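Local coordinates for protein mannose-specific lectin 3 chain 1 (Crocus vernus, PDB 3MEZ) that forms one of the two bulb-type lectin domains of a heterotetrameric lectin that probably binds mannose and weakly agglutinates trypsin-treated rabbit erythrocytes, at residues A[5-10]-A[84-89]. Sequence-based numbering, arbitrary orientation.
Sequences LLTGDV and RGNYAA. Unlike the reference sequence in segment 84-89: Arg-84 (reference Gln).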
ATOM      1  N   LEU A   5      -6.813 -21.992  -2.206  1.00 19.64           N
ATOM      2  CA  LEU A   5      -7.014 -23.391  -2.607  1.00 19.21           C
ATOM      3  C   LEU A   5      -6.090 -23.708  -3.771  1.00 19.20           C
ATOM      4  O   LEU A   5      -6.238 -23.157  -4.807  1.00 18.89           O
ATOM      5  CB  LEU A   5      -8.450 -23.652  -3.027  1.00 21.04           C
ATOM      6  CG  LEU A   5      -9.209 -24.986  -2.892  1.00 25.04           C
ATOM      7  CD1 LEU A   5      -9.936 -25.344  -4.094  1.00 19.22           C
ATOM      8  CD2 LEU A   5      -8.394 -26.111  -2.374  1.00 23.05           C
ATOM      9  N   LEU A   6      -5.144 -24.600  -3.549  1.00 17.45           N
ATOM     10  CA  LEU A   6      -4.218 -25.046  -4.553  1.00 18.19           C
ATOM     11  C   LEU A   6      -4.638 -26.321  -5.322  1.00 18.97           C
ATOM     12  O   LEU A   6      -5.370 -27.146  -4.825  1.00 17.34           O
ATOM     13  CB  LEU A   6      -2.859 -25.274  -3.942  1.00 18.74           C
ATOM     14  CG  LEU A   6      -2.206 -24.160  -3.149  1.00 18.45           C
ATOM     15  CD1 LEU A   6      -0.934 -24.618  -2.558  1.00 21.31           C
ATOM     16  CD2 LEU A   6      -2.004 -23.023  -4.041  1.00 17.01           C
ATOM     17  N   THR A   7      -4.055 -26.472  -6.505  1.00 17.54           N
ATOM     18  CA  THR A   7      -4.348 -27.614  -7.322  1.00 19.96           C
ATOM     19  C   THR A   7      -4.050 -28.882  -6.536  1.00 21.10           C
ATOM     20  O   THR A   7      -3.053 -29.023  -5.944  1.00 20.81           O
ATOM     21  CB  THR A   7      -3.496 -27.612  -8.635  1.00 19.49           C
ATOM     22  OG1 THR A   7      -3.916 -26.580  -9.506  1.00 19.05           O
ATOM     23  CG2 THR A   7      -3.518 -28.963  -9.346  1.00 20.47           C
ATOM     24  N   GLY A   8      -4.990 -29.780  -6.560  1.00 21.63           N
ATOM     25  CA  GLY A   8      -4.846 -31.052  -5.926  1.00 23.61           C
ATOM     26  C   GLY A   8      -5.311 -31.055  -4.495  1.00 26.05           C
ATOM     27  O   GLY A   8      -5.460 -32.090  -3.925  1.00 26.03           O
ATOM     28  N   ASP A   9      -5.547 -29.895  -3.914  1.00 24.85           N
ATOM     29  CA  ASP A   9      -6.245 -29.801  -2.642  1.00 26.25           C
ATOM     30  C   ASP A   9      -7.787 -29.903  -2.737  1.00 26.38           C
ATOM     31  O   ASP A   9      -8.341 -29.764  -3.772  1.00 25.28           O
ATOM     32  CB  ASP A   9      -5.774 -28.601  -1.833  1.00 27.99           C
ATOM     33  CG  ASP A   9      -4.314 -28.716  -1.463  1.00 33.05           C
ATOM     34  OD1 ASP A   9      -3.710 -27.807  -0.957  1.00 38.03           O
ATOM     35  OD2 ASP A   9      -3.737 -29.752  -1.702  1.00 43.88           O
ATOM     36  N   VAL A  10      -8.456 -30.124  -1.630  1.00 25.25           N
ATOM     37  CA  VAL A  10      -9.892 -30.251  -1.660  1.00 26.15           C
ATOM     38  C   VAL A  10     -10.645 -29.404  -0.623  1.00 25.88           C
ATOM     39  O   VAL A  10     -10.184 -29.239   0.438  1.00 26.90           O
ATOM     40  CB  VAL A  10     -10.270 -31.754  -1.505  1.00 27.05           C
ATOM     41  CG1 VAL A  10     -11.709 -31.953  -1.470  1.00 28.00           C
ATOM     42  CG2 VAL A  10      -9.678 -32.560  -2.631  1.00 28.93           C
ATOM     43  N   ARG A  84      -1.408 -27.391 -18.709  1.00 25.39           N
ATOM     44  CA  ARG A  84      -1.379 -28.241 -17.553  1.00 26.22           C
ATOM     45  C   ARG A  84      -0.352 -27.739 -16.581  1.00 25.73           C
ATOM     46  O   ARG A  84       0.736 -27.474 -16.956  1.00 25.15           O
ATOM     47  CB  ARG A  84      -0.967 -29.635 -17.945  1.00 27.65           C
ATOM     48  CG  ARG A  84      -2.047 -30.511 -18.415  1.00 32.92           C
ATOM     49  CD  ARG A  84      -1.583 -31.903 -18.378  1.00 38.72           C
ATOM     50  NE  ARG A  84      -2.615 -32.835 -18.755  1.00 46.64           N
ATOM     51  CZ  ARG A  84      -2.379 -34.034 -19.261  1.00 49.13           C
ATOM     52  NH1 ARG A  84      -1.148 -34.421 -19.453  1.00 48.90           N
ATOM     53  NH2 ARG A  84      -3.385 -34.834 -19.587  1.00 50.22           N
ATOM     54  N   GLY A  85      -0.695 -27.693 -15.322  1.00 22.97           N
ATOM     55  CA  GLY A  85       0.219 -27.208 -14.333  1.00 21.53           C
ATOM     56  C   GLY A  85      -0.431 -27.003 -12.984  1.00 22.35           C
ATOM     57  O   GLY A  85      -1.499 -27.478 -12.761  1.00 20.46           O
ATOM     58  N   ASN A  86       0.264 -26.315 -12.106  1.00 19.04           N
ATOM     59  CA  ASN A  86      -0.253 -26.003 -10.792  1.00 20.52           C
ATOM     60  C   ASN A  86      -0.895 -24.631 -10.794  1.00 18.90           C
ATOM     61  O   ASN A  86      -0.309 -23.683 -11.233  1.00 20.81           O
ATOM     62  CB  ASN A  86       0.834 -26.047  -9.753  1.00 20.10           C
ATOM     63  CG  ASN A  86       1.286 -27.433  -9.409  1.00 25.60           C
ATOM     64  OD1 ASN A  86       0.647 -28.403  -9.672  1.00 25.92           O
ATOM     65  ND2 ASN A  86       2.404 -27.495  -8.795  1.00 29.16           N
ATOM     66  N   TYR A  87      -2.089 -24.572 -10.252  1.00 19.63           N
ATOM     67  CA  TYR A  87      -2.916 -23.379 -10.212  1.00 18.09           C
ATOM     68  C   TYR A  87      -3.284 -22.998  -8.753  1.00 17.99           C
ATOM     69  O   TYR A  87      -3.149 -23.789  -7.880  1.00 19.27           O
ATOM     70  CB  TYR A  87      -4.140 -23.573 -11.077  1.00 18.36           C
ATOM     71  CG  TYR A  87      -3.855 -23.570 -12.564  1.00 20.08           C
ATOM     72  CD1 TYR A  87      -3.339 -24.669 -13.186  1.00 23.25           C
ATOM     73  CD2 TYR A  87      -4.076 -22.471 -13.318  1.00 18.27           C
ATOM     74  CE1 TYR A  87      -3.073 -24.673 -14.505  1.00 22.17           C
ATOM     75  CE2 TYR A  87      -3.807 -22.465 -14.635  1.00 23.49           C
ATOM     76  CZ  TYR A  87      -3.289 -23.568 -15.240  1.00 22.32           C
ATOM     77  OH  TYR A  87      -3.019 -23.538 -16.569  1.00 23.39           O
ATOM     78  N   ALA A  88      -3.705 -21.769  -8.535  1.00 17.72           N
ATOM     79  CA  ALA A  88      -4.157 -21.322  -7.232  1.00 18.05           C
ATOM     80  C   ALA A  88      -5.452 -20.526  -7.302  1.00 18.78           C
ATOM     81  O   ALA A  88      -5.560 -19.673  -8.119  1.00 20.86           O
ATOM     82  CB  ALA A  88      -3.122 -20.528  -6.588  1.00 17.77           C
ATOM     83  N   ALA A  89      -6.404 -20.821  -6.437  1.00 17.81           N
ATOM     84  CA  ALA A  89      -7.597 -20.030  -6.258  1.00 18.29           C
ATOM     85  C   ALA A  89      -7.455 -19.202  -4.992  1.00 19.08           C
ATOM     86  O   ALA A  89      -7.180 -19.706  -3.966  1.00 17.64           O
ATOM     87  CB  ALA A  89      -8.814 -20.867  -6.195  1.00 17.57           C
TER
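Thr-7 meets Tyr-87 just past the end of strand 4-6 and just before strand 88-91 begins, and its hydroxyl, rather than a backbone carbonyl, receives the Tyr-87 amide. OG1 lies anti to the carbonyl carbon (chi1 -70°) and accepts that amide at 2.8 Å from OG1 to Tyr-87 N, with an N-H...O angle of 150°. In return the Thr-7 amide binds Tyr-87 O, the donor tilted 29° from the carbonyl plane, so both backbone polar groups of Tyr-87 are held by one residue. The hydroxyl also hydrogen-bonds Asn-57 O. OG1 sits at the edge of the tyrosine ring, near its plane, 3.4 Å from Tyr-87 CB, while the ring leads away to hydrogen-bond Val-83 O through OH.

Next along, Leu-5 and Ala-89 form a hydrogen-bonded pair, N to O and O to N both 2.9 Å, with their CB atoms on one face. On the other face Leu-6, CG beside its own backbone N, brings CD2 to 3.7 Å from Ala-88 CB. From Leu-6 the chain leaves the sheet in a type II turn to Asp-9.

The contact joins strand 4-6, outermost here within the chain, to middle strand 88-91, which also pairs with strand 97-106, in one of three sheets of the beta-prism II fold of bulb-type lectins. Leu-5, Thr-7 and Tyr-87 pack on strand 53-56, whereas Leu-6 and Ala-88 pack on Gln-96 and Ile-94, respectively, of a neighbouring chain 2 subunit.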